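Local atomic coordinates of putative phosphosugar isomerase (Clostridium difficile, PDB entry 3G68), a protein that probably acts as a sugar-phosphate isomerase of the double-SIS-domain type, related to the isomerising half of glucosamine-6-phosphate synthase. Residues Arg16-Asn21 / Thr150-Met155; Leu157-Ala162 / Gly166-Glu171. All blocks are in the same frame, centred on the assembly; numbering follows the deposited sequence. Where two conformers were deposited one is given.

How the contacts relate
Both contacts use helix 145-165 and follow one another along it, their centres about 14 Å apart. Contact 1 (16-21/150-155) is the core one: two helices far apart in sequence run side by side, and all four residues that touch are buried, joined by aliphatic carbons and one amide oxygen without a hydrogen bond between the segments. Contact 2 (157-162/166-171) lies nearer the surface, about 23 Å from the centre of the chain, where the same helix ends and turns into helix 170-184. Its chemistry is accordingly mixed, with backbone bonds closing the helix and aliphatic side chains packing beneath them.

Contact 1. Residues Arg16-Asn21 / Thr150-Met155; sequences REIISN and TKLNLM
Helix 4-20, at the N-terminus, lies against helix 145-165, and Ile-18 and Ile-19 meet Leu-152 and Asn-153 where the two pack. The short helical segments run nearly parallel, with a crossing angle of -20°, and their axes come no closer than 10.4 Å. At this spacing the side chains bridge the gap: the closest alpha carbons, CA of Ile-18 and CA of Asn-153, are 7.5 Å apart. Ile-18 points at the partner helix and makes the nearest approach, its CG2 lying 3.4 Å from OD1 of Asn-153. Being the branch anti to the backbone N, this methyl is the one turned to the amide oxygen, while CG1 stands beside the N. Asn-153 swings its amide towards the isoleucine by a chi1 of -131°, away from a staggered value, and the two side chains cross at about a right angle. The meeting is a van der Waals one between a methyl and a carbonyl oxygen. Next to it, Ile-19 sets CG1 before the fork of Leu-152, 4.1 Å from CD1 and equally 4.1 Å from CD2 of that leucine. Leu-152 CD2 also reaches 4.3 Å from Ile-18 CG2, so this one methyl joins both isoleucines. Helix 170-184 covers the same apolar cluster, with Ile-177, Leu-181 and Ile-184 against Ile-19 and Ile-180 against Leu-152. Ile-19 also packs on Glu-17 of the second subunit, which places the cluster close to a subunit interface. Lys-151, the neighbour of Leu-152 and itself buried, instead forms a salt bridge with Asp-222 of helix 220-234. The arrangement is a nearly parallel helix-helix packing, in which the N-terminal helix 4-20 is joined to helix 145-165 under the cover of helix 170-184.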
ATOM      1  N   ARG B  16      13.027  11.429 -34.504  1.00  9.25           N
ATOM      2  CA  ARG B  16      12.870  10.132 -33.826  1.00  9.04           C
ATOM      3  C   ARG B  16      12.478   9.020 -34.805  1.00 10.95           C
ATOM      4  O   ARG B  16      12.952   7.886 -34.656  1.00 12.17           O
ATOM      5  CB  ARG B  16      11.849  10.221 -32.727  1.00 10.32           C
ATOM      6  CG  ARG B  16      12.331  11.037 -31.579  1.00 11.05           C
ATOM      7  CD  ARG B  16      11.214  11.352 -30.696  1.00 13.52           C
ATOM      8  NE  ARG B  16      11.676  12.263 -29.679  1.00 17.37           N
ATOM      9  CZ  ARG B  16      10.925  13.170 -29.084  1.00 18.30           C
ATOM     10  NH1 ARG B  16       9.648  13.313 -29.409  1.00 16.06           N
ATOM     11  NH2 ARG B  16      11.476  13.941 -28.171  1.00 16.45           N
ATOM     12  N   GLU B  17      11.641   9.340 -35.798  1.00 10.44           N
ATOM     13  CA  GLU B  17      11.261   8.388 -36.846  1.00 12.33           C
ATOM     14  C   GLU B  17      12.441   7.971 -37.720  1.00 13.25           C
ATOM     15  O   GLU B  17      12.604   6.779 -38.088  1.00 11.48           O
ATOM     16  CB  GLU B  17      10.182   8.950 -37.755  1.00 13.13           C
ATOM     17  CG  GLU B  17       8.843   9.097 -37.059  1.00 12.69           C
ATOM     18  CD  GLU B  17       7.818   9.827 -37.900  1.00 13.90           C
ATOM     19  OE1 GLU B  17       8.196  10.344 -38.976  1.00 14.78           O
ATOM     20  OE2 GLU B  17       6.649   9.913 -37.448  1.00 17.42           O
ATOM     21  N   ILE B  18      13.263   8.957 -38.041  1.00 12.46           N
ATOM     22  CA  ILE B  18      14.460   8.751 -38.818  1.00 11.78           C
ATOM     23  C   ILE B  18      15.445   7.848 -38.087  1.00 11.51           C
ATOM     24  O   ILE B  18      16.003   6.944 -38.676  1.00 12.65           O
ATOM     25  CB  ILE B  18      15.089  10.093 -39.235  1.00 10.23           C
ATOM     26  CG1 ILE B  18      14.165  10.765 -40.268  1.00  9.74           C
ATOM     27  CG2 ILE B  18      16.500   9.863 -39.826  1.00 10.63           C
ATOM     28  CD1 ILE B  18      14.579  12.194 -40.616  1.00  9.54           C
ATOM     29  N   ILE B  19      15.649   8.100 -36.807  1.00 13.65           N
ATOM     30  CA  ILE B  19      16.500   7.262 -35.953  1.00 13.25           C
ATOM     31  C   ILE B  19      15.992   5.796 -35.956  1.00 15.08           C
ATOM     32  O   ILE B  19      16.774   4.885 -36.201  1.00 15.19           O
ATOM     33  CB  ILE B  19      16.590   7.879 -34.524  1.00 14.79           C
ATOM     34  CG1 ILE B  19      17.565   9.060 -34.545  1.00 10.88           C
ATOM     35  CG2 ILE B  19      17.034   6.848 -33.455  1.00 17.81           C
ATOM     36  CD1 ILE B  19      17.480   9.979 -33.289  1.00 11.03           C
ATOM     37  N   SER B  20      14.690   5.590 -35.741  1.00 14.76           N
ATOM     38  CA  SER B  20      14.124   4.233 -35.769  1.00 16.47           C
ATOM     39  C   SER B  20      14.212   3.534 -37.126  1.00 17.19           C
ATOM     40  O   SER B  20      14.209   2.311 -37.165  1.00 19.29           O
ATOM     41  CB  SER B  20      12.678   4.233 -35.303  1.00 16.66           C
ATOM     42  OG  SER B  20      12.595   4.706 -33.977  1.00 17.15           O
ATOM     43  N   ASN B  21      14.276   4.283 -38.224  1.00 17.73           N
ATOM     44  CA  ASN B  21      14.362   3.720 -39.578  1.00 17.01           C
ATOM     45  C   ASN B  21      15.780   3.590 -40.090  1.00 16.38           C
ATOM     46  O   ASN B  21      15.978   3.148 -41.235  1.00 18.41           O
ATOM     47  CB  ASN B  21      13.602   4.627 -40.548  1.00 16.51           C
ATOM     48  CG  ASN B  21      13.398   3.994 -41.926  1.00 19.82           C
ATOM     49  OD1 ASN B  21      12.928   2.853 -42.038  1.00 25.19           O
ATOM     50  ND2 ASN B  21      13.738   4.739 -42.983  1.00 17.52           N
ATOM     51  N   THR B 150      18.479  16.585 -42.073  1.00 10.71           N
ATOM     52  CA  THR B 150      19.585  16.265 -43.008  1.00 11.58           C
ATOM     53  C   THR B 150      20.896  16.095 -42.201  1.00 12.63           C
ATOM     54  O   THR B 150      21.669  15.141 -42.413  1.00 13.82           O
ATOM     55  CB  THR B 150      19.703  17.342 -44.133  1.00 13.84           C
ATOM     56  OG1 THR B 150      18.487  17.328 -44.921  1.00  9.81           O
ATOM     57  CG2 THR B 150      20.926  17.105 -45.037  1.00  9.07           C
ATOM     58  N   LYS B 151      21.147  16.997 -41.247  1.00 10.46           N
ATOM     59  CA  LYS B 151      22.283  16.831 -40.345  1.00 10.62           C
ATOM     60  C   LYS B 151      22.198  15.478 -39.604  1.00 10.47           C
ATOM     61  O   LYS B 151      23.180  14.761 -39.520  1.00  9.50           O
ATOM     62  CB  LYS B 151      22.357  17.947 -39.324  1.00  9.85           C
ATOM     63  CG  LYS B 151      22.683  19.318 -39.913  1.00 10.84           C
ATOM     64  CD  LYS B 151      22.943  20.322 -38.786  1.00 10.11           C
ATOM     65  CE  LYS B 151      21.659  20.707 -37.995  1.00  7.90           C
ATOM     66  NZ  LYS B 151      21.921  21.782 -37.021  1.00  8.79           N
ATOM     67  N   LEU B 152      21.018  15.143 -39.079  1.00 11.30           N
ATOM     68  CA  LEU B 152      20.828  13.862 -38.393  1.00 10.83           C
ATOM     69  C   LEU B 152      21.135  12.703 -39.334  1.00 11.32           C
ATOM     70  O   LEU B 152      21.847  11.780 -38.968  1.00 13.32           O
ATOM     71  CB  LEU B 152      19.392  13.709 -37.884  1.00 10.51           C
ATOM     72  CG  LEU B 152      19.011  12.420 -37.154  1.00 11.12           C
ATOM     73  CD1 LEU B 152      19.924  12.102 -35.967  1.00  8.39           C
ATOM     74  CD2 LEU B 152      17.565  12.569 -36.648  1.00  9.60           C
ATOM     75  N   ASN B 153      20.605  12.770 -40.544  1.00 12.00           N
ATOM     76  CA  ASN B 153      20.792  11.712 -41.564  1.00 13.06           C
ATOM     77  C   ASN B 153      22.269  11.456 -41.877  1.00 13.31           C
ATOM     78  O   ASN B 153      22.705  10.301 -42.002  1.00 12.15           O
ATOM     79  CB  ASN B 153      20.023  12.060 -42.857  1.00 14.37           C
ATOM     80  CG  ASN B 153      19.177  10.903 -43.362  1.00 15.71           C
ATOM     81  OD1 ASN B 153      18.453  10.270 -42.583  1.00 19.06           O
ATOM     82  ND2 ASN B 153      19.240  10.630 -44.660  1.00 17.66           N
ATOM     83  N   LEU B 154      23.032  12.544 -41.983  1.00 12.30           N
ATOM     84  CA  LEU B 154      24.487  12.496 -42.157  1.00 13.29           C
ATOM     85  C   LEU B 154      25.203  11.864 -40.946  1.00 13.47           C
ATOM     86  O   LEU B 154      26.156  11.109 -41.112  1.00 14.99           O
ATOM     87  CB  LEU B 154      25.051  13.883 -42.407  1.00 10.53           C
ATOM     88  CG  LEU B 154      24.789  14.477 -43.794  1.00 13.54           C
ATOM     89  CD1 LEU B 154      25.000  15.986 -43.773  1.00  9.24           C
ATOM     90  CD2 LEU B 154      25.693  13.798 -44.822  1.00 13.21           C
HETATM   91  N   MSE B 155      24.765  12.195 -39.736  1.00 12.63           N
HETATM   92  CA  MSE B 155      25.345  11.610 -38.561  1.00 13.92           C
HETATM   93  C   MSE B 155      25.049  10.104 -38.511  1.00 12.37           C
HETATM   94  O   MSE B 155      25.918   9.338 -38.143  1.00 13.93           O
HETATM   95  CB  MSE B 155      24.839  12.291 -37.286  1.00 13.92           C
HETATM   96  CG  MSE B 155      25.379  13.691 -37.113  1.00 14.72           C
HETATM   97 SE   MSE B 155      24.713  14.420 -35.449  0.75 20.63          SE
HETATM   98  CE  MSE B 155      25.876  15.957 -35.244  1.00 11.21           C
TER

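Contact 2. Residues Leu157-Ala162 / Gly166-Glu171; sequences LGLQIA and GIISSE. With EDO (1,2-ethanediol), chain J.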
ATOM      1  N   LEU B 157      24.427   8.058 -41.017  1.00 12.39           N
ATOM      2  CA  LEU B 157      25.311   7.442 -42.032  1.00 14.78           C
ATOM      3  C   LEU B 157      26.654   7.083 -41.409  1.00 15.37           C
ATOM      4  O   LEU B 157      27.134   5.944 -41.574  1.00 16.02           O
ATOM      5  CB  LEU B 157      25.541   8.349 -43.243  1.00 14.00           C
ATOM      6  CG  LEU B 157      26.578   7.899 -44.310  1.00 15.18           C
ATOM      7  CD1 LEU B 157      26.134   6.573 -44.978  1.00 16.74           C
ATOM      8  CD2 LEU B 157      26.822   9.032 -45.335  1.00 16.05           C
ATOM      9  N   GLY B 158      27.253   8.056 -40.717  1.00 14.78           N
ATOM     10  CA  GLY B 158      28.527   7.876 -40.020  1.00 14.25           C
ATOM     11  C   GLY B 158      28.465   6.753 -39.005  1.00 13.46           C
ATOM     12  O   GLY B 158      29.252   5.815 -39.055  1.00 12.81           O
ATOM     13  N   LEU B 159      27.508   6.843 -38.094  1.00 12.96           N
ATOM     14  CA  LEU B 159      27.328   5.847 -37.041  1.00 13.07           C
ATOM     15  C   LEU B 159      27.130   4.409 -37.560  1.00 13.21           C
ATOM     16  O   LEU B 159      27.660   3.453 -36.991  1.00 14.20           O
ATOM     17  CB  LEU B 159      26.159   6.275 -36.126  1.00 13.55           C
ATOM     18  CG  LEU B 159      26.469   7.444 -35.168  1.00 12.79           C
ATOM     19  CD1 LEU B 159      25.183   7.994 -34.475  1.00 12.78           C
ATOM     20  CD2 LEU B 159      27.501   6.991 -34.111  1.00 12.69           C
ATOM     21  N   GLN B 160      26.345   4.286 -38.619  1.00 14.78           N
ATOM     22  CA  GLN B 160      26.023   3.020 -39.283  1.00 14.73           C
ATOM     23  C   GLN B 160      27.252   2.417 -39.947  1.00 14.76           C
ATOM     24  O   GLN B 160      27.473   1.208 -39.874  1.00 13.05           O
ATOM     25  CB  GLN B 160      24.903   3.244 -40.303  1.00 14.93           C
ATOM     26  CG  GLN B 160      23.507   3.485 -39.651  1.00 15.70           C
ATOM     27  CD  GLN B 160      22.731   2.198 -39.422  1.00 16.55           C
ATOM     28  OE1 GLN B 160      22.817   1.279 -40.220  1.00 20.06           O
ATOM     29  NE2 GLN B 160      21.925   2.150 -38.349  1.00 15.12           N
ATOM     30  N   ILE B 161      28.061   3.272 -40.569  1.00 15.45           N
ATOM     31  CA  ILE B 161      29.320   2.840 -41.177  1.00 16.46           C
ATOM     32  C   ILE B 161      30.267   2.416 -40.067  1.00 16.01           C
ATOM     33  O   ILE B 161      30.796   1.326 -40.112  1.00 16.70           O
ATOM     34  CB  ILE B 161      29.982   3.935 -42.006  1.00 15.06           C
ATOM     35  CG1 ILE B 161      29.214   4.164 -43.300  1.00 16.75           C
ATOM     36  CG2 ILE B 161      31.409   3.550 -42.371  1.00 14.90           C
ATOM     37  CD1 ILE B 161      29.627   5.456 -44.003  1.00 13.98           C
ATOM     38  N   ALA B 162      30.429   3.270 -39.060  1.00 14.78           N
ATOM     39  CA  ALA B 162      31.334   3.022 -37.938  1.00 14.24           C
ATOM     40  C   ALA B 162      31.068   1.674 -37.252  1.00 14.75           C
ATOM     41  O   ALA B 162      31.998   0.913 -36.944  1.00 13.94           O
ATOM     42  CB  ALA B 162      31.238   4.175 -36.926  1.00 12.65           C
ATOM     43  N   GLY B 166      33.459  -1.735 -37.618  1.00 17.08           N
ATOM     44  CA  GLY B 166      34.115  -2.050 -36.356  1.00 16.47           C
ATOM     45  C   GLY B 166      34.780  -0.931 -35.581  1.00 16.77           C
ATOM     46  O   GLY B 166      35.445  -1.199 -34.583  1.00 16.33           O
ATOM     47  N   ILE B 167      34.586   0.321 -35.993  1.00 16.74           N
ATOM     48  CA  ILE B 167      35.192   1.462 -35.282  1.00 16.76           C
ATOM     49  C   ILE B 167      34.551   1.629 -33.900  1.00 17.54           C
ATOM     50  O   ILE B 167      35.225   2.020 -32.931  1.00 16.86           O
ATOM     51  CB  ILE B 167      35.042   2.794 -36.069  1.00 16.89           C
ATOM     52  CG1 ILE B 167      35.686   2.695 -37.453  1.00 19.58           C
ATOM     53  CG2 ILE B 167      35.687   3.957 -35.298  1.00 17.08           C
ATOM     54  CD1 ILE B 167      35.428   3.933 -38.325  1.00 16.59           C
ATOM     55  N   ILE B 168      33.244   1.348 -33.836  1.00 17.50           N
ATOM     56  CA  ILE B 168      32.485   1.419 -32.600  1.00 16.97           C
ATOM     57  C   ILE B 168      31.745   0.114 -32.381  1.00 16.63           C
ATOM     58  O   ILE B 168      31.366  -0.562 -33.334  1.00 17.47           O
ATOM     59  CB  ILE B 168      31.507   2.630 -32.571  1.00 17.56           C
ATOM     60  CG1 ILE B 168      30.381   2.506 -33.612  1.00 18.25           C
ATOM     61  CG2 ILE B 168      32.271   3.945 -32.805  1.00 16.48           C
ATOM     62  CD1 ILE B 168      29.397   3.689 -33.593  1.00 17.88           C
ATOM     63  N   SER B 169      31.520  -0.222 -31.119  1.00 16.60           N
ATOM     64  CA  SER B 169      30.760  -1.409 -30.745  1.00 16.87           C
ATOM     65  C   SER B 169      29.270  -1.148 -30.919  1.00 17.19           C
ATOM     66  O   SER B 169      28.837  -0.008 -31.135  1.00 15.57           O
ATOM     67  CB  SER B 169      30.981  -1.768 -29.276  1.00 17.06           C
ATOM     68  OG  SER B 169      30.455  -0.772 -28.416  1.00 16.88           O
ATOM     69  N   SER B 170      28.488  -2.202 -30.784  1.00 17.60           N
ATOM     70  CA  SER B 170      27.036  -2.053 -30.847  1.00 19.06           C
ATOM     71  C   SER B 170      26.535  -1.212 -29.683  1.00 18.54           C
ATOM     72  O   SER B 170      25.618  -0.416 -29.888  1.00 19.17           O
ATOM     73  CB  SER B 170      26.309  -3.405 -30.890  1.00 20.11           C
ATOM     74  OG  SER B 170      26.611  -4.028 -32.126  1.00 31.28           O
ATOM     75  N   GLU B 171      27.106  -1.381 -28.484  1.00 17.57           N
ATOM     76  CA  GLU B 171      26.645  -0.595 -27.348  0.50 18.51           C
ATOM     77  C   GLU B 171      27.033   0.870 -27.499  1.00 16.90           C
ATOM     78  O   GLU B 171      26.280   1.738 -27.085  1.00 16.15           O
ATOM     79  CB  GLU B 171      27.098  -1.189 -26.012  0.50 18.11           C
ATOM     80  CG  GLU B 171      26.336  -2.489 -25.686  0.50 18.32           C
ATOM     81  CD  GLU B 171      26.705  -3.106 -24.345  0.50 20.22           C
ATOM     82  OE1 GLU B 171      27.658  -2.623 -23.693  0.50 25.89           O
ATOM     83  OE2 GLU B 171      26.054  -4.095 -23.948  0.50 18.57           O
TER
HETATM   84  C1  EDO J 354      28.929  -4.580 -27.014  1.00 42.90           C
HETATM   85  O1  EDO J 354      28.252  -4.059 -28.165  1.00 26.51           O
HETATM   86  C2  EDO J 354      30.036  -3.641 -26.625  1.00 40.60           C
HETATM   87  O2  EDO J 354      30.245  -3.701 -25.220  1.00 50.48           O
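The flat carbonyl group of Ala-162 carries Ile-168 over one face, with Ile-168 CG1 3.8 Å from Ala-162 C. Ile-168 N stands above the same face and gives the oxygen a long, weak hydrogen bond (3.4 Å from N to Ala-162 O). Beyond the oxygen, roughly continuing the C=O, Ile-167 N makes a shorter but bent bond of 2.8 Å to Ala-162 O, also weak, with 130° at the hydrogen. This closes a Schellman motif in which Gly-166 has the positive phi, and its usual apolar companion is present: CB of Ile-167 lies 4.1 Å from CB of Ala-162. With chi1 of 66°, Ile-168 holds CG1 between its backbone N and carbonyl carbon, and from there CD1 reaches CD2 of Leu-159 at 3.8 Å. Ser-169 then caps the next helix through Lys-172 N, while Glu-171 N binds O1 of an ethanediol, probably from the crystallisation liquor, at 2.9 Å. The turn thus links helix 145-165 to helix 170-184, with Leu-59 of helix 43-59 packed against Leu-159, Ala-162 and Ile-168.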